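Local coordinates for protein 3-carboxy-cis,cis-muconate cycloisomerase (Pseudomonas putida, PDB 1RE5) that belongs to the fumarase/aspartase superfamily, a family of largely helical enzymes that assemble as tetramers, at residues L29-A34 with L190-A195; A36-S41 with A214-L219; E60-G65 with I79-A84. All coordinates share one frame; numbering follows the deposited sequence.

Contact 1: L29-A34 with L190-A195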
loop_
_atom_site.group_PDB
_atom_site.type_symbol
_atom_site.label_atom_id
_atom_site.label_comp_id
_atom_site.label_asym_id
_atom_site.label_seq_id
_atom_site.Cartn_x
_atom_site.Cartn_y
_atom_site.Cartn_z
ATOM N N LEU D 29 17.511 -26.581 8.842
ATOM C CA LEU D 29 18.351 -27.711 9.194
ATOM C C LEU D 29 19.521 -27.220 10.046
ATOM O O LEU D 29 19.886 -27.863 11.036
ATOM C CB LEU D 29 18.849 -28.409 7.933
ATOM C CG LEU D 29 17.699 -29.050 7.152
ATOM C CD1 LEU D 29 18.190 -29.561 5.795
ATOM C CD2 LEU D 29 17.091 -30.165 7.983
ATOM N N ASP D 30 20.096 -26.078 9.672
ATOM C CA ASP D 30 21.207 -25.499 10.431
ATOM C C ASP D 30 20.773 -25.304 11.880
ATOM O O ASP D 30 21.554 -25.504 12.823
ATOM C CB ASP D 30 21.610 -24.146 9.840
ATOM C CG ASP D 30 22.541 -24.283 8.650
ATOM O OD1 ASP D 30 22.541 -25.355 7.994
ATOM O OD2 ASP D 30 23.269 -23.308 8.366
ATOM N N PHE D 31 19.516 -24.906 12.047
ATOM C CA PHE D 31 18.960 -24.698 13.371
ATOM C C PHE D 31 18.901 -26.028 14.118
ATOM O O PHE D 31 19.357 -26.120 15.259
ATOM C CB PHE D 31 17.552 -24.116 13.271
ATOM C CG PHE D 31 16.819 -24.096 14.582
ATOM C CD1 PHE D 31 17.130 -23.142 15.557
ATOM C CD2 PHE D 31 15.843 -25.057 14.860
ATOM C CE1 PHE D 31 16.484 -23.142 16.783
ATOM C CE2 PHE D 31 15.190 -25.066 16.091
ATOM C CZ PHE D 31 15.511 -24.104 17.057
ATOM N N GLU D 32 18.340 -27.049 13.469
ATOM C CA GLU D 32 18.211 -28.382 14.069
ATOM C C GLU D 32 19.549 -28.956 14.539
ATOM O O GLU D 32 19.673 -29.429 15.678
ATOM C CB GLU D 32 17.554 -29.340 13.073
ATOM C CG GLU D 32 16.111 -28.956 12.741
ATOM C CD GLU D 32 15.215 -28.878 13.982
ATOM O OE1 GLU D 32 14.149 -28.234 13.914
ATOM O OE2 GLU D 32 15.566 -29.464 15.025
ATOM N N ALA D 33 20.547 -28.915 13.657
ATOM C CA ALA D 33 21.871 -29.412 13.992
ATOM C C ALA D 33 22.384 -28.630 15.192
ATOM O O ALA D 33 22.780 -29.213 16.197
ATOM C CB ALA D 33 22.808 -29.241 12.815
ATOM N N ALA D 34 22.364 -27.308 15.094
ATOM C CA ALA D 34 22.830 -26.474 16.193
ATOM C C ALA D 34 22.097 -26.793 17.510
ATOM O O ALA D 34 22.695 -26.728 18.588
ATOM C CB ALA D 34 22.647 -25.008 15.833
ATOM N N LEU D 190 18.348 -14.782 17.995
ATOM C CA LEU D 190 17.832 -16.138 17.944
ATOM C C LEU D 190 16.345 -16.163 18.294
ATOM O O LEU D 190 15.864 -15.309 19.044
ATOM C CB LEU D 190 18.591 -17.019 18.940
ATOM C CG LEU D 190 17.999 -18.420 19.145
ATOM C CD1 LEU D 190 18.420 -19.320 17.985
ATOM C CD2 LEU D 190 18.454 -18.984 20.482
ATOM N N GLN D 191 15.623 -17.132 17.734
ATOM C CA GLN D 191 14.204 -17.300 18.032
ATOM C C GLN D 191 14.079 -18.674 18.673
ATOM O O GLN D 191 14.044 -19.701 17.976
ATOM C CB GLN D 191 13.332 -17.280 16.775
ATOM C CG GLN D 191 11.849 -17.400 17.111
ATOM C CD GLN D 191 11.282 -16.110 17.684
ATOM O OE1 GLN D 191 10.696 -15.306 16.950
ATOM N NE2 GLN D 191 11.465 -15.895 18.986
ATOM N N PHE D 192 14.011 -18.690 20.000
ATOM C CA PHE D 192 13.915 -19.944 20.737
ATOM C C PHE D 192 12.977 -19.741 21.918
ATOM O O PHE D 192 13.371 -19.189 22.950
ATOM C CB PHE D 192 15.316 -20.346 21.218
ATOM C CG PHE D 192 15.401 -21.739 21.766
ATOM C CD1 PHE D 192 14.975 -22.830 21.005
ATOM C CD2 PHE D 192 15.940 -21.968 23.029
ATOM C CE1 PHE D 192 15.088 -24.136 21.499
ATOM C CE2 PHE D 192 16.057 -23.261 23.527
ATOM C CZ PHE D 192 15.630 -24.351 22.759
ATOM N N GLY D 193 11.734 -20.178 21.766
ATOM C CA GLY D 193 10.782 -19.997 22.837
ATOM C C GLY D 193 9.893 -21.194 23.063
ATOM O O GLY D 193 9.215 -21.267 24.086
ATOM N N GLY D 194 9.886 -22.134 22.123
ATOM C CA GLY D 194 9.048 -23.310 22.281
ATOM C C GLY D 194 7.555 -23.006 22.184
ATOM O O GLY D 194 7.143 -21.846 22.110
ATOM N N ALA D 195 6.750 -24.067 22.208
ATOM C CA ALA D 195 5.294 -24.002 22.086
ATOM C C ALA D 195 4.614 -22.671 22.366
ATOM O O ALA D 195 3.838 -22.191 21.534
ATOM C CB ALA D 195 4.654 -25.073 22.941
#
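Leu190 and Phe31 begin the contact between helix 21-40 and the loop that leaves the long helix 162-187. In this fumarase/aspartase-type fold the loop after helix 162-187 packs on the amino-terminal helix 21-40. The loop runs past the helix and leads on to helix 206-217. Leu190 CD1 lies 4.4 Å from Phe31 CE1. It approaches the edge of the ring, near the ring plane. Gln191 reaches the helix through its backbone: Gln191 O lies 4.4 Å from Phe31 CE1. Phe192 comes next. Its CD1 is 4.2 Å from Phe31 CZ, and the two side chains cross at about a right angle. Phe31 holds CG anti to its own N (chi1 170°), which sends the ring off the helix toward the loop. All three loop residues therefore meet the same ring, and on the helix side Phe31 alone carries the contact. The touching residues are all buried, and the two segments share no hydrogen bond. Leu213 of helix 206-217 packs on both phenylalanines. Further along, Gly193 N bonds to OD1 of Asp108 and Gly194 N to OD2, so one carboxylate holds two successive amides. Back on the helix, Glu32 OE1 sits in the plane of the Phe31 ring, 3.7 Å from Phe31 CD2 at the ring edge.

Contact 2: A36-S41 with A214-L219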
loop_
_atom_site.group_PDB
_atom_site.type_symbol
_atom_site.label_atom_id
_atom_site.label_comp_id
_atom_site.label_asym_id
_atom_site.label_seq_id
_atom_site.Cartn_x
_atom_site.Cartn_y
_atom_site.Cartn_z
ATOM N N ALA D 36 20.701 -29.766 18.573
ATOM C CA ALA D 36 21.232 -31.008 19.122
ATOM C C ALA D 36 22.577 -30.746 19.815
ATOM O O ALA D 36 22.813 -31.159 20.956
ATOM C CB ALA D 36 21.401 -32.032 18.002
ATOM N N ARG D 37 23.448 -30.040 19.105
ATOM C CA ARG D 37 24.769 -29.692 19.598
ATOM C C ARG D 37 24.670 -28.955 20.940
ATOM O O ARG D 37 25.354 -29.301 21.909
ATOM C CB ARG D 37 25.456 -28.804 18.563
ATOM C CG ARG D 37 26.952 -28.968 18.439
ATOM C CD ARG D 37 27.455 -28.084 17.306
ATOM N NE ARG D 37 26.782 -28.392 16.045
ATOM C CZ ARG D 37 26.472 -27.490 15.109
ATOM N NH1 ARG D 37 26.769 -26.204 15.286
ATOM N NH2 ARG D 37 25.866 -27.873 13.988
ATOM N N ALA D 38 23.806 -27.949 21.001
ATOM C CA ALA D 38 23.665 -27.150 22.214
ATOM C C ALA D 38 23.044 -27.908 23.367
ATOM O O ALA D 38 23.391 -27.680 24.523
ATOM C CB ALA D 38 22.848 -25.885 21.926
ATOM N N GLU D 39 22.119 -28.806 23.068
ATOM C CA GLU D 39 21.468 -29.555 24.131
ATOM C C GLU D 39 22.367 -30.682 24.634
ATOM O O GLU D 39 22.276 -31.094 25.798
ATOM C CB GLU D 39 20.120 -30.095 23.640
ATOM C CG GLU D 39 19.170 -28.984 23.221
ATOM C CD GLU D 39 17.797 -29.490 22.847
ATOM O OE1 GLU D 39 17.703 -30.392 21.981
ATOM O OE2 GLU D 39 16.808 -28.977 23.414
ATOM N N ALA D 40 23.249 -31.167 23.759
ATOM C CA ALA D 40 24.172 -32.231 24.134
ATOM C C ALA D 40 25.097 -31.700 25.226
ATOM O O ALA D 40 25.318 -32.353 26.242
ATOM C CB ALA D 40 24.985 -32.670 22.931
ATOM N N SER D 41 25.620 -30.498 25.011
ATOM C CA SER D 41 26.520 -29.864 25.963
ATOM C C SER D 41 25.810 -29.427 27.235
ATOM O O SER D 41 26.423 -28.813 28.108
ATOM C CB SER D 41 27.177 -28.649 25.324
ATOM O OG SER D 41 26.188 -27.732 24.894
ATOM N N ALA D 214 22.517 -19.979 20.792
ATOM C CA ALA D 214 22.802 -18.679 20.202
ATOM C C ALA D 214 24.250 -18.639 19.742
ATOM O O ALA D 214 24.543 -18.319 18.585
ATOM C CB ALA D 214 22.544 -17.583 21.220
ATOM N N GLU D 215 25.149 -18.972 20.666
ATOM C CA GLU D 215 26.582 -18.994 20.409
ATOM C C GLU D 215 26.937 -19.915 19.235
ATOM O O GLU D 215 27.790 -19.593 18.405
ATOM C CB GLU D 215 27.288 -19.451 21.671
ATOM C CG GLU D 215 28.780 -19.517 21.558
ATOM C CD GLU D 215 29.385 -20.120 22.802
ATOM O OE1 GLU D 215 29.085 -21.310 23.091
ATOM O OE2 GLU D 215 30.149 -19.403 23.493
ATOM N N GLN D 216 26.272 -21.062 19.175
ATOM C CA GLN D 216 26.486 -22.030 18.103
ATOM C C GLN D 216 26.232 -21.431 16.730
ATOM O O GLN D 216 26.978 -21.679 15.782
ATOM C CB GLN D 216 25.551 -23.229 18.287
ATOM C CG GLN D 216 26.056 -24.247 19.281
ATOM C CD GLN D 216 27.267 -24.984 18.761
ATOM O OE1 GLN D 216 28.114 -25.433 19.533
ATOM N NE2 GLN D 216 27.353 -25.121 17.442
ATOM N N LEU D 217 25.156 -20.656 16.635
ATOM C CA LEU D 217 24.757 -20.029 15.383
ATOM C C LEU D 217 25.348 -18.638 15.213
ATOM O O LEU D 217 25.126 -17.987 14.204
ATOM C CB LEU D 217 23.232 -19.951 15.323
ATOM C CG LEU D 217 22.496 -21.291 15.259
ATOM C CD1 LEU D 217 21.020 -21.076 15.528
ATOM C CD2 LEU D 217 22.729 -21.949 13.891
ATOM N N LYS D 218 26.102 -18.182 16.200
ATOM C CA LYS D 218 26.691 -16.860 16.122
ATOM C C LYS D 218 25.601 -15.793 16.035
ATOM O O LYS D 218 25.696 -14.836 15.257
ATOM C CB LYS D 218 27.616 -16.763 14.912
ATOM C CG LYS D 218 28.902 -17.557 15.057
ATOM C CD LYS D 218 29.852 -17.257 13.899
ATOM C CE LYS D 218 31.182 -17.993 14.027
ATOM N NZ LYS D 218 32.063 -17.672 12.856
ATOM N N LEU D 219 24.560 -15.979 16.837
ATOM C CA LEU D 219 23.458 -15.038 16.897
ATOM C C LEU D 219 23.324 -14.568 18.333
ATOM O O LEU D 219 23.675 -15.292 19.264
ATOM C CB LEU D 219 22.144 -15.703 16.493
ATOM C CG LEU D 219 21.979 -16.182 15.060
ATOM C CD1 LEU D 219 20.604 -16.821 14.917
ATOM C CD2 LEU D 219 22.141 -15.007 14.102
#
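Arg37 and Gln216 meet because both side chains are bent. Arg37 turns at chi3 (-57°), and Gln216 folds at chi2 (-69°) with CG anti to the carbonyl carbon. The two side chains cross at a slant. The end of Gln216 lies near the edge of the guanidinium, with the two flat groups turned about 70° apart. Which way round the amide sits is uncertain, and no bond between the pair is claimed. The charge of Arg37 has its own partner: NE forms a salt bridge with Glu54 of helix 47-56. Beside this polar pair, Ala38 CB rests 4.5 Å from Gln216 CG. Ala38 also packs on Ala212 and Leu213, a turn earlier on helix 206-217. The CA atoms of Ala38 and Gln216 are 7.1 Å apart. After the last helical turn, Ser41 OG donates to Ala38 O over 2.8 Å, coming from above the carbonyl plane. On the other side, Leu219 N bonds back to Ala214 O at 2.9 Å, and Lys218 N bonds weakly to Glu215 O. Lys218 has positive phi. The contact thus joins the C-terminal ends of two packed helices, and helix 206-217 finishes in a Schellman motif.

Contact 3: E60-G65 with I79-A84. Unlike the reference sequence in segment 60-65: Thr64 (reference Val).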
loop_
_atom_site.group_PDB
_atom_site.type_symbol
_atom_site.label_atom_id
_atom_site.label_comp_id
_atom_site.label_asym_id
_atom_site.label_seq_id
_atom_site.Cartn_x
_atom_site.Cartn_y
_atom_site.Cartn_z
ATOM N N GLU D 60 20.196 -30.930 0.428
ATOM C CA GLU D 60 20.253 -31.824 -0.724
ATOM C C GLU D 60 19.532 -33.157 -0.508
ATOM O O GLU D 60 18.956 -33.725 -1.440
ATOM C CB GLU D 60 21.716 -32.105 -1.078
ATOM C CG GLU D 60 22.583 -30.855 -1.313
ATOM C CD GLU D 60 22.695 -29.935 -0.084
ATOM O OE1 GLU D 60 22.982 -30.446 1.026
ATOM O OE2 GLU D 60 22.509 -28.698 -0.230
ATOM N N ARG D 61 19.558 -33.652 0.725
ATOM C CA ARG D 61 18.948 -34.940 1.050
ATOM C C ARG D 61 17.423 -34.974 1.082
ATOM O O ARG D 61 16.837 -36.037 1.302
ATOM C CB ARG D 61 19.507 -35.448 2.398
ATOM N N TYR D 62 16.773 -33.837 0.847
ATOM C CA TYR D 62 15.315 -33.805 0.916
ATOM C C TYR D 62 14.572 -33.487 -0.369
ATOM O O TYR D 62 15.111 -32.866 -1.279
ATOM C CB TYR D 62 14.891 -32.849 2.023
ATOM C CG TYR D 62 15.490 -33.236 3.350
ATOM C CD1 TYR D 62 16.735 -32.747 3.750
ATOM C CD2 TYR D 62 14.829 -34.135 4.190
ATOM C CE1 TYR D 62 17.305 -33.142 4.958
ATOM C CE2 TYR D 62 15.393 -34.541 5.397
ATOM C CZ TYR D 62 16.625 -34.041 5.774
ATOM O OH TYR D 62 17.159 -34.455 6.969
ATOM N N ASP D 63 13.322 -33.920 -0.436
ATOM C CA ASP D 63 12.528 -33.695 -1.625
ATOM C C ASP D 63 11.490 -32.583 -1.458
ATOM O O ASP D 63 10.459 -32.737 -0.792
ATOM C CB ASP D 63 11.874 -35.002 -2.053
ATOM C CG ASP D 63 10.873 -34.808 -3.148
ATOM O OD1 ASP D 63 11.092 -33.944 -4.024
ATOM O OD2 ASP D 63 9.865 -35.533 -3.137
ATOM N N THR D 64 11.794 -31.452 -2.081
ATOM C CA THR D 64 10.951 -30.274 -2.041
ATOM C C THR D 64 9.538 -30.584 -2.478
ATOM O O THR D 64 8.592 -30.273 -1.760
ATOM C CB THR D 64 11.537 -29.167 -2.940
ATOM O OG1 THR D 64 12.786 -28.736 -2.391
ATOM C CG2 THR D 64 10.605 -27.970 -3.015
ATOM N N GLY D 65 9.389 -31.194 -3.651
ATOM C CA GLY D 65 8.061 -31.529 -4.135
ATOM C C GLY D 65 7.204 -32.196 -3.067
ATOM O O GLY D 65 6.069 -31.783 -2.817
ATOM N N ILE D 79 7.194 -28.630 10.698
ATOM C CA ILE D 79 6.799 -30.006 10.981
ATOM C C ILE D 79 7.036 -31.023 9.855
ATOM O O ILE D 79 7.498 -32.135 10.123
ATOM C CB ILE D 79 5.323 -30.127 11.515
ATOM C CG1 ILE D 79 4.345 -30.313 10.370
ATOM C CG2 ILE D 79 4.960 -28.922 12.358
ATOM C CD1 ILE D 79 2.956 -30.689 10.844
ATOM N N PRO D 80 6.751 -30.670 8.590
ATOM C CA PRO D 80 7.010 -31.695 7.576
ATOM C C PRO D 80 8.502 -31.935 7.403
ATOM O O PRO D 80 8.932 -33.042 7.081
ATOM C CB PRO D 80 6.377 -31.113 6.317
ATOM C CG PRO D 80 5.283 -30.275 6.854
ATOM C CD PRO D 80 5.972 -29.572 8.006
ATOM N N LEU D 81 9.296 -30.893 7.614
ATOM C CA LEU D 81 10.736 -31.032 7.471
ATOM C C LEU D 81 11.284 -31.890 8.601
ATOM O O LEU D 81 12.058 -32.821 8.363
ATOM C CB LEU D 81 11.426 -29.672 7.513
ATOM C CG LEU D 81 12.951 -29.788 7.447
ATOM C CD1 LEU D 81 13.335 -30.377 6.099
ATOM C CD2 LEU D 81 13.604 -28.434 7.650
ATOM N N VAL D 82 10.884 -31.558 9.831
ATOM C CA VAL D 82 11.333 -32.285 11.009
ATOM C C VAL D 82 10.976 -33.760 10.881
ATOM O O VAL D 82 11.797 -34.626 11.181
ATOM C CB VAL D 82 10.713 -31.699 12.301
ATOM C CG1 VAL D 82 11.033 -32.595 13.485
ATOM C CG2 VAL D 82 11.272 -30.301 12.561
ATOM N N LYS D 83 9.764 -34.047 10.422
ATOM C CA LYS D 83 9.348 -35.433 10.241
ATOM C C LYS D 83 10.264 -36.122 9.222
ATOM O O LYS D 83 10.740 -37.229 9.451
ATOM C CB LYS D 83 7.899 -35.496 9.753
ATOM C CG LYS D 83 7.353 -36.905 9.605
ATOM C CD LYS D 83 5.894 -36.877 9.149
ATOM C CE LYS D 83 5.261 -38.269 9.128
ATOM N NZ LYS D 83 5.230 -38.883 10.490
ATOM N N ALA D 84 10.514 -35.458 8.101
ATOM C CA ALA D 84 11.367 -36.022 7.066
ATOM C C ALA D 84 12.787 -36.200 7.592
ATOM O O ALA D 84 13.478 -37.156 7.232
ATOM C CB ALA D 84 11.372 -35.115 5.830
#
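Tyr62 OH donates a hydrogen bond to Ala56 O, and between this anchor and its backbone the Tyr62 ring lies against Ala84 and Leu81. The ring is thus held at both ends, by CB and by the hydroxyl. Ala84 meets it in two ways. Its carbonyl oxygen lies in the plane of the ring at the edge, with Ala84 O 3.7 Å from Tyr62 CE2. An aromatic edge is slightly positive, so this approach is probably mildly favourable. The methyl group adds an apolar touch, with Ala84 CB 3.9 Å from Tyr62 CD2. The same methyl is 4.1 Å from Tyr62 CE2, so it spans the CD2-CE2 bond. Leu81 comes from another direction. Its CD1 sits over one face of the ring, 4.5 Å from Tyr62 CD2. Tyr62 has CG anti to its carbonyl carbon (chi1 -57°), which directs the ring to helix 78-92. Leu85 and Val88, farther along that helix, also touch the ring. Segment 60-65 leads into helix 64-74, which forms a helical hairpin with the next helix, 78-92. Tyr62 stands just before the first helix and packs on the second. On the side of segment 60-65 it is the one residue that touches segment 79-84. The backbones stay well apart, with 7.6 Å between Tyr62 CA and Ala84 CA. Asp63 occupies the N-cap position of helix 64-74, and its OD2 makes a weak hydrogen bond to Ala66 N. Thr64, where the reference sequence has valine, touches Asp21 of the same chain and Gln4 of a neighbouring subunit.

Overall arrangement
Contacts 1 and 2 share helix 21-40, and their centres are about 9 Å apart. They join directly, since Leu217 packs on Ala34 and Leu190. Contact 1 is buried and mainly aromatic and aliphatic. Contact 2 is partly buried, and an arginine and a glutamine carry it beside an alanine. Contact 3, also partly buried, rests a tyrosine ring on a leucine and an alanine, while the hydroxyl bonds outside both segments. It joins neighbouring elements along the chain, whereas the other two bring together residues more than 150 positions apart. Its centre lies about 16 Å from that of contact 1, and Leu29 bridges them by touching both Tyr62 and Leu81. Contacts 2 and 3 do not touch; their nearest atoms are about 11 Å apart.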